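PDB 4HR6: lectin from Trichosanthes anguina, which probably binds carbohydrate as a seed lectin and is a nontoxic three-chain homologue of type II ribosome-inactivating proteins. Local coordinates for residues 16-21 / 25-30; 61-64 / 69-72; 77-82 / 142-147; 181-184 / 189-192. One frame throughout, in Å; residues are numbered along the deposited sequence.

Overall arrangement
The four contacts follow one another along the chain; none nests in or crosses another. Contact 1 closes a hairpin between strands 15-21 and 26-32, inside the five-stranded mixed sheet near the N terminus. Contact 2 closes a short loop, where the chain leaves strand 57-60 and enters helix 67-74. Contact 3 spans the longest stretch of chain and ties the loop after that helix to helix 141-159. It touches contact 2 through a salt bridge between Glu71 and Arg78. Contact 4 closes a turn near the C terminus, folding helix 189-192 against strand 180-185. Its centre lies about 30 Å from that of contact 1, on the opposite side of the chain's centre.

Contact 1 (16-21 / 25-30); sequences ITLAID and MVAVAY
Ala19 meets both Val28 and Ala29 through its backbone, and two hydrogen bonds set the centre of this antiparallel hairpin. It belongs to the N-terminal mixed sheet of the ribosome-inactivating-protein-like domain. The N-H of Ala19 reaches Ala29 O at 2.8 Å. Ala19 O takes the N-H of Val28 at 2.9 Å, nearly straight (174°). One residue of strand 15-21 therefore faces two of strand 26-32. This is a beta bulge, and the register slips by one between Ala19 and Ile20. A third bond runs from Asp21 N to Val26 O, also 2.9 Å. The turn end is a G1 bulge, with Met25 and Val26 set opposite the single residue Asp21.

Apolar packing divides over the sheet. On the face of Leu18, Leu18 CD1 lies 4.1 Å from Ala27 CB and just as far from Tyr30 CB. Ile16 CB comes to 4.3 Å from Tyr30 CD1, at a slant to the ring. Tyr30 CG stands between its backbone N and carbonyl carbon (chi1 84°), which turns the ring back toward Ile16. At the bulge, Val28 spreads its two methyls toward Ala19 and Asp21. Val28 CG2 lies 4.2 Å from Ala19 CB, and Val28 CG1 is 3.8 Å from Asp21 CB.

The polar ends find partners outside the two segments. Tyr30 OH is hydrogen-bonded to Leu95 O, and its ring meets that of Tyr39. The backbone thus fixes the bulged register and apolar side chains pack on both faces. Arg2, by a salt bridge to Asp21 OD1, and Leu95 tie the hairpin outward, while Glu23 N holds Asp21 OD1 within the turn.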
loop_
_atom_site.group_PDB
_atom_site.type_symbol
_atom_site.label_atom_id
_atom_site.label_comp_id
_atom_site.label_asym_id
_atom_site.label_seq_id
_atom_site.Cartn_x
_atom_site.Cartn_y
_atom_site.Cartn_z
ATOM N N ILE B 16 20.255 -2.448 -24.370
ATOM C CA ILE B 16 19.733 -3.811 -24.364
ATOM C C ILE B 16 18.212 -3.776 -24.428
ATOM O O ILE B 16 17.595 -2.810 -23.999
ATOM C CB ILE B 16 20.165 -4.601 -23.131
ATOM C CG1 ILE B 16 19.546 -4.025 -21.850
ATOM C CG2 ILE B 16 21.694 -4.634 -23.036
ATOM C CD1 ILE B 16 19.852 -4.858 -20.627
ATOM N N THR B 17 17.623 -4.823 -24.993
ATOM C CA THR B 17 16.186 -4.962 -25.017
ATOM C C THR B 17 15.813 -6.157 -24.164
ATOM O O THR B 17 16.269 -7.270 -24.402
ATOM C CB THR B 17 15.661 -5.175 -26.439
ATOM O OG1 THR B 17 15.921 -4.007 -27.203
ATOM C CG2 THR B 17 14.165 -5.405 -26.432
ATOM N N LEU B 18 14.937 -5.914 -23.205
ATOM C CA LEU B 18 14.550 -6.897 -22.233
ATOM C C LEU B 18 13.086 -7.273 -22.452
ATOM O O LEU B 18 12.229 -6.396 -22.606
ATOM C CB LEU B 18 14.774 -6.284 -20.870
ATOM C CG LEU B 18 14.442 -7.091 -19.638
ATOM C CD1 LEU B 18 15.479 -8.168 -19.413
ATOM C CD2 LEU B 18 14.387 -6.118 -18.470
ATOM N N ALA B 19 12.804 -8.574 -22.480
ATOM C CA ALA B 19 11.456 -9.067 -22.762
ATOM C C ALA B 19 10.822 -9.623 -21.497
ATOM O O ALA B 19 11.445 -10.373 -20.752
ATOM C CB ALA B 19 11.487 -10.135 -23.856
ATOM N N ILE B 20 9.580 -9.231 -21.267
ATOM C CA ILE B 20 8.879 -9.518 -20.027
ATOM C C ILE B 20 7.576 -10.221 -20.347
ATOM O O ILE B 20 6.813 -9.747 -21.177
ATOM C CB ILE B 20 8.561 -8.215 -19.255
ATOM C CG1 ILE B 20 9.761 -7.777 -18.422
ATOM C CG2 ILE B 20 7.389 -8.400 -18.309
ATOM C CD1 ILE B 20 10.858 -7.135 -19.215
ATOM N N ASP B 21 7.342 -11.343 -19.677
ATOM C CA ASP B 21 6.100 -12.104 -19.776
ATOM C C ASP B 21 5.045 -11.362 -18.965
ATOM O O ASP B 21 5.190 -11.254 -17.768
ATOM C CB ASP B 21 6.340 -13.494 -19.185
ATOM C CG ASP B 21 5.173 -14.471 -19.421
ATOM O OD1 ASP B 21 4.039 -14.035 -19.701
ATOM O OD2 ASP B 21 5.404 -15.695 -19.312
ATOM N N MET B 25 4.748 -11.475 -15.008
ATOM C CA MET B 25 5.635 -10.341 -14.832
ATOM C C MET B 25 7.060 -10.744 -14.439
ATOM O O MET B 25 7.603 -10.287 -13.431
ATOM C CB MET B 25 5.051 -9.312 -13.851
ATOM C CG MET B 25 5.486 -7.888 -14.227
ATOM S SD MET B 25 4.927 -6.642 -13.071
ATOM C CE MET B 25 6.024 -5.298 -13.521
ATOM N N VAL B 26 7.652 -11.612 -15.252
ATOM C CA VAL B 26 9.049 -11.970 -15.091
ATOM C C VAL B 26 9.787 -11.664 -16.382
ATOM O O VAL B 26 9.204 -11.707 -17.472
ATOM C CB VAL B 26 9.260 -13.462 -14.756
ATOM C CG1 VAL B 26 8.742 -13.771 -13.358
ATOM C CG2 VAL B 26 8.597 -14.365 -15.804
ATOM N N ALA B 27 11.075 -11.381 -16.242
ATOM C CA ALA B 27 11.966 -11.263 -17.373
ATOM C C ALA B 27 12.224 -12.647 -17.954
ATOM O O ALA B 27 12.496 -13.568 -17.228
ATOM C CB ALA B 27 13.270 -10.626 -16.933
ATOM N N VAL B 28 12.117 -12.790 -19.261
ATOM C CA VAL B 28 12.345 -14.096 -19.901
ATOM C C VAL B 28 13.536 -14.153 -20.853
ATOM O O VAL B 28 14.065 -15.230 -21.115
ATOM C CB VAL B 28 11.090 -14.594 -20.660
ATOM C CG1 VAL B 28 9.911 -14.684 -19.727
ATOM C CG2 VAL B 28 10.750 -13.706 -21.832
ATOM N N ALA B 29 13.904 -13.021 -21.431
ATOM C CA ALA B 29 14.972 -12.982 -22.406
ATOM C C ALA B 29 15.455 -11.567 -22.604
ATOM O O ALA B 29 14.764 -10.613 -22.242
ATOM C CB ALA B 29 14.476 -13.514 -23.745
ATOM N N TYR B 30 16.641 -11.431 -23.187
ATOM C CA TYR B 30 17.089 -10.122 -23.666
ATOM C C TYR B 30 17.973 -10.258 -24.891
ATOM O O TYR B 30 18.502 -11.334 -25.166
ATOM C CB TYR B 30 17.850 -9.341 -22.577
ATOM C CG TYR B 30 19.327 -9.666 -22.445
ATOM C CD1 TYR B 30 20.304 -8.854 -23.038
ATOM C CD2 TYR B 30 19.745 -10.756 -21.727
ATOM C CE1 TYR B 30 21.655 -9.138 -22.903
ATOM C CE2 TYR B 30 21.083 -11.062 -21.597
ATOM C CZ TYR B 30 22.029 -10.245 -22.183
ATOM O OH TYR B 30 23.341 -10.556 -22.037
#

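Contact 2 (61-64 / 69-72); sequences LNFD and SLEN
The connection from strand 57-60 into helix 67-74 is held here, where Phe63 and Asp64 of the loop lie against Ser69 and Leu70 of the helix. The polar half rests on one bond. Asp64 N-H points to Ser69 OG at 3.0 Å, with an angle of 166° at the hydrogen. The hydroxyl is brought there by the Ser69 torsion: OG stands opposite the backbone N (chi1 -178°), on the side of the loop. Phe63 CB lies 3.4 Å from Ser69 OG, beside the amide and on the same side of the oxygen. The Asp64 carboxylate lies alongside Ser69 CB.

These polar groups belong to a beta-to-alpha junction at the first turn of the helix, within the ribosome-inactivating-protein-like domain. Thr66, in the turn between, has its OG1 bonded both to Asp64 OD1 and to the backbone N of Ser69. Asp64 and Ser69 are thus joined twice, once directly and once by way of Thr66.

The apolar half lies on the buried side. Leu70 CD2 approaches the Phe63 ring at a slant, 3.8 Å from Phe63 CD1. Leu61 CB lies over one face of the Phe63 ring, 4.1 Å above its plane and offset toward the rim. Leu70 CG also comes to 3.7 Å from Asp64 O. Beyond the loop, the Leu70 side chain packs on Phe107, Leu108 and Ile111 of helix 103-119. On the strand side, the backbones of Leu61 and Phe63 are hydrogen-bonded to Phe40 and Leu42.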
loop_
_atom_site.group_PDB
_atom_site.type_symbol
_atom_site.label_atom_id
_atom_site.label_comp_id
_atom_site.label_asym_id
_atom_site.label_seq_id
_atom_site.Cartn_x
_atom_site.Cartn_y
_atom_site.Cartn_z
ATOM N N LEU B 61 20.386 -19.632 -20.932
ATOM C CA LEU B 61 21.226 -19.441 -19.749
ATOM C C LEU B 61 21.114 -20.651 -18.844
ATOM O O LEU B 61 20.145 -21.394 -18.913
ATOM C CB LEU B 61 20.820 -18.148 -19.016
ATOM C CG LEU B 61 20.952 -16.927 -19.928
ATOM C CD1 LEU B 61 20.234 -15.706 -19.397
ATOM C CD2 LEU B 61 22.415 -16.605 -20.208
ATOM N N ASN B 62 22.116 -20.859 -18.007
ATOM C CA ASN B 62 22.132 -21.994 -17.099
ATOM C C ASN B 62 21.630 -21.627 -15.704
ATOM O O ASN B 62 22.079 -22.176 -14.716
ATOM C CB ASN B 62 23.528 -22.628 -17.040
ATOM C CG ASN B 62 24.596 -21.664 -16.557
ATOM O OD1 ASN B 62 24.513 -20.444 -16.775
ATOM N ND2 ASN B 62 25.626 -22.208 -15.916
ATOM N N PHE B 63 20.678 -20.698 -15.649
ATOM C CA PHE B 63 19.933 -20.399 -14.429
ATOM C C PHE B 63 18.575 -19.853 -14.846
ATOM O O PHE B 63 18.373 -19.487 -16.016
ATOM C CB PHE B 63 20.658 -19.369 -13.545
ATOM C CG PHE B 63 21.199 -18.194 -14.295
ATOM C CD1 PHE B 63 20.423 -17.100 -14.545
ATOM C CD2 PHE B 63 22.496 -18.211 -14.773
ATOM C CE1 PHE B 63 20.930 -16.021 -15.246
ATOM C CE2 PHE B 63 23.010 -17.152 -15.480
ATOM C CZ PHE B 63 22.230 -16.051 -15.719
ATOM N N ASP B 64 17.646 -19.814 -13.897
ATOM C CA ASP B 64 16.299 -19.374 -14.196
ATOM C C ASP B 64 16.018 -18.010 -13.558
ATOM O O ASP B 64 16.901 -17.404 -12.931
ATOM C CB ASP B 64 15.261 -20.469 -13.894
ATOM C CG ASP B 64 15.090 -20.767 -12.445
ATOM O OD1 ASP B 64 15.067 -19.832 -11.620
ATOM O OD2 ASP B 64 14.907 -21.956 -12.127
ATOM N N SER B 69 17.426 -18.735 -7.800
ATOM C CA SER B 69 18.348 -19.238 -8.814
ATOM C C SER B 69 19.383 -18.163 -9.134
ATOM O O SER B 69 20.585 -18.439 -9.276
ATOM C CB SER B 69 17.614 -19.678 -10.089
ATOM O OG SER B 69 18.537 -20.208 -11.041
ATOM N N LEU B 70 18.914 -16.943 -9.278
ATOM C CA LEU B 70 19.818 -15.827 -9.546
ATOM C C LEU B 70 20.836 -15.630 -8.438
ATOM O O LEU B 70 22.010 -15.382 -8.716
ATOM C CB LEU B 70 19.035 -14.539 -9.761
ATOM C CG LEU B 70 18.357 -14.504 -11.132
ATOM C CD1 LEU B 70 17.333 -13.404 -11.185
ATOM C CD2 LEU B 70 19.401 -14.309 -12.223
ATOM N N GLU B 71 20.381 -15.718 -7.194
ATOM C CA GLU B 71 21.270 -15.544 -6.022
ATOM C C GLU B 71 22.285 -16.682 -5.956
ATOM O O GLU B 71 23.494 -16.486 -5.730
ATOM C CB GLU B 71 20.445 -15.470 -4.732
ATOM C CG GLU B 71 19.750 -14.117 -4.554
ATOM C CD GLU B 71 18.844 -14.042 -3.327
ATOM O OE1 GLU B 71 18.466 -15.086 -2.778
ATOM O OE2 GLU B 71 18.470 -12.930 -2.914
ATOM N N ASN B 72 21.791 -17.880 -6.191
ATOM C CA ASN B 72 22.656 -19.036 -6.266
ATOM C C ASN B 72 23.776 -18.871 -7.300
ATOM O O ASN B 72 24.948 -19.106 -7.022
ATOM C CB ASN B 72 21.823 -20.251 -6.612
ATOM C CG ASN B 72 22.391 -21.501 -6.037
ATOM O OD1 ASN B 72 23.171 -22.201 -6.684
ATOM N ND2 ASN B 72 22.037 -21.775 -4.786
#

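Contact 3 (77-82 / 142-147)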
loop_
_atom_site.group_PDB
_atom_site.type_symbol
_atom_site.label_atom_id
_atom_site.label_comp_id
_atom_site.label_asym_id
_atom_site.label_seq_id
_atom_site.Cartn_x
_atom_site.Cartn_y
_atom_site.Cartn_z
ATOM N N THR B 77 23.358 -12.912 -1.907
ATOM C CA THR B 77 21.935 -12.602 -1.839
ATOM C C THR B 77 21.641 -11.133 -2.106
ATOM O O THR B 77 22.531 -10.285 -2.115
ATOM C CB THR B 77 21.341 -12.982 -0.477
ATOM O OG1 THR B 77 21.842 -12.089 0.521
ATOM C CG2 THR B 77 21.701 -14.441 -0.113
ATOM N N ARG B 78 20.368 -10.842 -2.324
ATOM C CA ARG B 78 19.908 -9.482 -2.579
ATOM C C ARG B 78 20.309 -8.480 -1.475
ATOM O O ARG B 78 20.513 -7.294 -1.760
ATOM C CB ARG B 78 18.383 -9.480 -2.740
ATOM C CG ARG B 78 17.891 -10.081 -4.047
ATOM C CD ARG B 78 16.402 -10.388 -4.009
ATOM N NE ARG B 78 16.134 -11.591 -3.205
ATOM C CZ ARG B 78 14.931 -11.958 -2.793
ATOM N NH1 ARG B 78 13.871 -11.220 -3.088
ATOM N NH2 ARG B 78 14.780 -13.067 -2.078
ATOM N N GLN B 79 20.416 -8.957 -0.237
ATOM C CA GLN B 79 20.781 -8.120 0.914
ATOM C C GLN B 79 22.269 -7.785 0.988
ATOM O O GLN B 79 22.731 -7.206 1.962
ATOM C CB GLN B 79 20.340 -8.797 2.196
ATOM C CG GLN B 79 18.829 -8.842 2.294
ATOM C CD GLN B 79 18.350 -9.725 3.403
ATOM O OE1 GLN B 79 17.895 -10.836 3.163
ATOM N NE2 GLN B 79 18.445 -9.236 4.636
ATOM N N THR B 80 22.996 -8.141 -0.064
ATOM C CA THR B 80 24.407 -7.897 -0.198
ATOM C C THR B 80 24.709 -7.036 -1.430
ATOM O O THR B 80 25.814 -6.546 -1.599
ATOM C CB THR B 80 25.103 -9.266 -0.336
ATOM O OG1 THR B 80 25.182 -9.866 0.964
ATOM C CG2 THR B 80 26.486 -9.153 -0.928
ATOM N N ILE B 81 23.737 -6.846 -2.306
ATOM C CA ILE B 81 24.021 -6.273 -3.601
ATOM C C ILE B 81 23.508 -4.858 -3.670
ATOM O O ILE B 81 22.325 -4.614 -3.456
ATOM C CB ILE B 81 23.372 -7.109 -4.714
ATOM C CG1 ILE B 81 24.011 -8.501 -4.748
ATOM C CG2 ILE B 81 23.525 -6.425 -6.056
ATOM C CD1 ILE B 81 23.150 -9.543 -5.412
ATOM N N VAL B 82 24.398 -3.935 -4.010
ATOM C CA VAL B 82 24.064 -2.529 -4.039
ATOM C C VAL B 82 23.218 -2.207 -5.258
ATOM O O VAL B 82 23.463 -2.738 -6.341
ATOM C CB VAL B 82 25.325 -1.605 -4.008
ATOM C CG1 VAL B 82 25.998 -1.677 -2.656
ATOM C CG2 VAL B 82 26.340 -1.983 -5.080
ATOM N N ALA B 142 12.614 -4.939 4.548
ATOM C CA ALA B 142 11.473 -4.196 4.059
ATOM C C ALA B 142 11.258 -4.442 2.562
ATOM O O ALA B 142 10.161 -4.778 2.146
ATOM C CB ALA B 142 11.651 -2.711 4.343
ATOM N N ILE B 143 12.309 -4.267 1.766
ATOM C CA ILE B 143 12.226 -4.474 0.334
ATOM C C ILE B 143 12.076 -5.969 0.002
ATOM O O ILE B 143 11.183 -6.350 -0.726
ATOM C CB ILE B 143 13.435 -3.843 -0.383
ATOM C CG1 ILE B 143 13.300 -2.307 -0.300
ATOM C CG2 ILE B 143 13.524 -4.310 -1.829
ATOM C CD1 ILE B 143 14.340 -1.479 -1.021
ATOM N N VAL B 144 12.936 -6.803 0.565
ATOM C CA VAL B 144 12.950 -8.226 0.256
ATOM C C VAL B 144 11.629 -8.917 0.558
ATOM O O VAL B 144 11.197 -9.759 -0.232
ATOM C CB VAL B 144 14.120 -8.927 0.960
ATOM C CG1 VAL B 144 13.944 -10.435 0.979
ATOM C CG2 VAL B 144 15.420 -8.571 0.254
ATOM N N SER B 145 10.989 -8.571 1.676
ATOM C CA SER B 145 9.712 -9.187 2.065
ATOM C C SER B 145 8.573 -8.817 1.102
ATOM O O SER B 145 7.668 -9.611 0.869
ATOM C CB SER B 145 9.341 -8.848 3.522
ATOM O OG SER B 145 9.066 -7.475 3.706
ATOM N N LEU B 146 8.630 -7.625 0.524
ATOM C CA LEU B 146 7.684 -7.247 -0.510
ATOM C C LEU B 146 7.915 -8.084 -1.772
ATOM O O LEU B 146 6.973 -8.623 -2.339
ATOM C CB LEU B 146 7.819 -5.771 -0.852
ATOM C CG LEU B 146 7.431 -4.759 0.224
ATOM C CD1 LEU B 146 7.794 -3.349 -0.249
ATOM C CD2 LEU B 146 5.954 -4.849 0.536
ATOM N N GLU B 147 9.171 -8.204 -2.196
ATOM C CA GLU B 147 9.496 -8.968 -3.407
ATOM C C GLU B 147 9.037 -10.422 -3.289
ATOM O O GLU B 147 8.376 -10.951 -4.180
ATOM C CB GLU B 147 10.997 -8.915 -3.689
ATOM C CG GLU B 147 11.489 -7.535 -4.130
ATOM C CD GLU B 147 13.002 -7.452 -4.235
ATOM O OE1 GLU B 147 13.682 -8.465 -4.013
ATOM O OE2 GLU B 147 13.534 -6.371 -4.524
#
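Arg78 reaches from its loop to Glu147 and Val144 on helix 141-159. From CB the chain goes out with CG opposite the carbonyl carbon (chi1 -73°). It runs extended to CD, and Arg78 CD lies 3.3 Å from Glu147 OE1. There it bends, and NE turns to a salt bridge with Glu71 of helix 67-74. At the tip Arg78 NH1 meets Glu147 OE1 at 2.9 Å, a salt bridge with an N-H...O angle of 154°. OE1 uses its anti lone pair. The guanidinium and carboxylate planes are nearly coplanar, 18° apart. Glu147 CB also lies at the guanidinium edge, in its plane, 3.7 Å from Arg78 NH1. The same NH1 pairs with Asp148. Arg78 NH2 has Val144 CG1 at 4.1 Å, and this methyl covers one face of the group, offset toward the rim. The other methyl, Val144 CG2, meets Gln79 CG at 4.0 Å, with the two side chains about at right angles.

Glu71, Glu147 and Asp148 balance the arginine's charge and probably fix its rotation. Phe67 adds a cation-pi contact. Glu147 OE2 is held by Gln112 of helix 103-119. In this ribosome-inactivating-protein-like domain, the arginine sits where the loop after helix 67-74 runs beside helices 103-119 and 141-159, and its salt bridges link the first and last of these three helices.

Contact 4 (181-184 / 189-192); sequences IEVD and PIIL
Val183 and Ile181 of strand 180-185 face Ile190 and Ile191 of the short helix 189-192. Strand 180-185 pairs with strand 166-174 in a two-stranded antiparallel sheet. The chain then turns and lays the helix on one face of that sheet. Strand residues two apart point the same way, so Ile181 and Val183 both turn toward the helix.

The contact is a small fit of methyl groups. Between Ile181 CG2 and Val183 CG2, which are 4.1 Å apart, the strand offers a shallow notch. Ile190 fills it with its end methyl CD1, 4.2 Å from Ile181 CG2 and equally far from Val183 CG2. The three methyls make an almost equal-sided triangle. Ile190 reaches this place because its chain is extended past CG1 (chi2 179°).

Val183 is also a bump. Its two methyls fork, one for each helix residue. CG2 leans to Ile190, as above, while CG1 reaches Ile191. Within the chain, Val183 also touches Phe167 and Tyr188, and Ile191 rests on Leu173 of strand 166-174. Another chain packs alongside: Tyr134 of that neighbouring chain lies on Ile181, its Tyr264 lies on Ile190, and its Arg8 forms a salt bridge with Asp184. The patch thus borders another chain, and Leu192 also touches Tyr32 of a third.

Where Val183 and Ile191 meet, the side chains come tip to tip, with Val183 CG1 3.7 Å from Ile191 CG1.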
loop_
_atom_site.group_PDB
_atom_site.type_symbol
_atom_site.label_atom_id
_atom_site.label_comp_id
_atom_site.label_asym_id
_atom_site.label_seq_id
_atom_site.Cartn_x
_atom_site.Cartn_y
_atom_site.Cartn_z
ATOM N N ILE B 181 5.507 -6.887 10.763
ATOM C CA ILE B 181 4.140 -6.409 10.711
ATOM C C ILE B 181 3.310 -7.466 10.001
ATOM O O ILE B 181 3.405 -7.617 8.786
ATOM C CB ILE B 181 4.020 -5.080 9.936
ATOM C CG1 ILE B 181 4.929 -4.027 10.535
ATOM C CG2 ILE B 181 2.584 -4.578 9.933
ATOM C CD1 ILE B 181 4.746 -2.658 9.912
ATOM N N GLU B 182 2.488 -8.184 10.761
ATOM C CA GLU B 182 1.591 -9.187 10.205
ATOM C C GLU B 182 0.323 -8.514 9.693
ATOM O O GLU B 182 -0.427 -7.930 10.456
ATOM C CB GLU B 182 1.247 -10.226 11.266
ATOM C CG GLU B 182 2.452 -10.981 11.804
ATOM C CD GLU B 182 2.135 -11.852 13.014
ATOM O OE1 GLU B 182 0.942 -12.002 13.369
ATOM O OE2 GLU B 182 3.093 -12.387 13.619
ATOM N N VAL B 183 0.103 -8.591 8.391
ATOM C CA VAL B 183 -1.027 -7.956 7.739
ATOM C C VAL B 183 -2.070 -9.028 7.370
ATOM O O VAL B 183 -1.747 -10.037 6.731
ATOM C CB VAL B 183 -0.545 -7.231 6.462
ATOM C CG1 VAL B 183 -1.699 -6.590 5.728
ATOM C CG2 VAL B 183 0.509 -6.208 6.818
ATOM N N ASP B 184 -3.317 -8.787 7.750
ATOM C CA ASP B 184 -4.388 -9.750 7.534
ATOM C C ASP B 184 -5.611 -9.129 6.878
ATOM O O ASP B 184 -6.677 -9.724 6.884
ATOM C CB ASP B 184 -4.760 -10.407 8.868
ATOM C CG ASP B 184 -5.469 -9.460 9.818
ATOM O OD1 ASP B 184 -6.439 -9.907 10.474
ATOM O OD2 ASP B 184 -5.078 -8.267 9.890
ATOM N N PRO B 189 -2.110 0.903 4.915
ATOM C CA PRO B 189 -1.574 1.660 3.782
ATOM C C PRO B 189 -0.411 0.954 3.100
ATOM O O PRO B 189 -0.226 1.100 1.882
ATOM C CB PRO B 189 -1.132 3.002 4.407
ATOM C CG PRO B 189 -1.201 2.826 5.875
ATOM C CD PRO B 189 -2.147 1.702 6.154
ATOM N N ILE B 190 0.338 0.153 3.858
ATOM C CA ILE B 190 1.465 -0.564 3.274
ATOM C C ILE B 190 1.032 -1.693 2.330
ATOM O O ILE B 190 1.868 -2.344 1.722
ATOM C CB ILE B 190 2.454 -1.073 4.329
ATOM C CG1 ILE B 190 1.904 -2.270 5.103
ATOM C CG2 ILE B 190 2.824 0.049 5.285
ATOM C CD1 ILE B 190 2.890 -2.787 6.128
ATOM N N ILE B 191 -0.272 -1.903 2.190
ATOM C CA ILE B 191 -0.772 -2.691 1.110
ATOM C C ILE B 191 -1.415 -1.800 0.077
ATOM O O ILE B 191 -0.959 -1.727 -1.059
ATOM C CB ILE B 191 -1.794 -3.746 1.594
ATOM C CG1 ILE B 191 -1.131 -4.714 2.580
ATOM C CG2 ILE B 191 -2.380 -4.484 0.406
ATOM C CD1 ILE B 191 0.050 -5.489 2.036
ATOM N N LEU B 192 -2.476 -1.124 0.491
ATOM C CA LEU B 192 -3.353 -0.417 -0.404
ATOM C C LEU B 192 -2.669 0.726 -1.155
ATOM O O LEU B 192 -2.977 0.973 -2.312
ATOM C CB LEU B 192 -4.540 0.135 0.401
ATOM C CG LEU B 192 -5.691 0.683 -0.440
ATOM C CD1 LEU B 192 -6.221 -0.422 -1.339
ATOM C CD2 LEU B 192 -6.804 1.253 0.426
#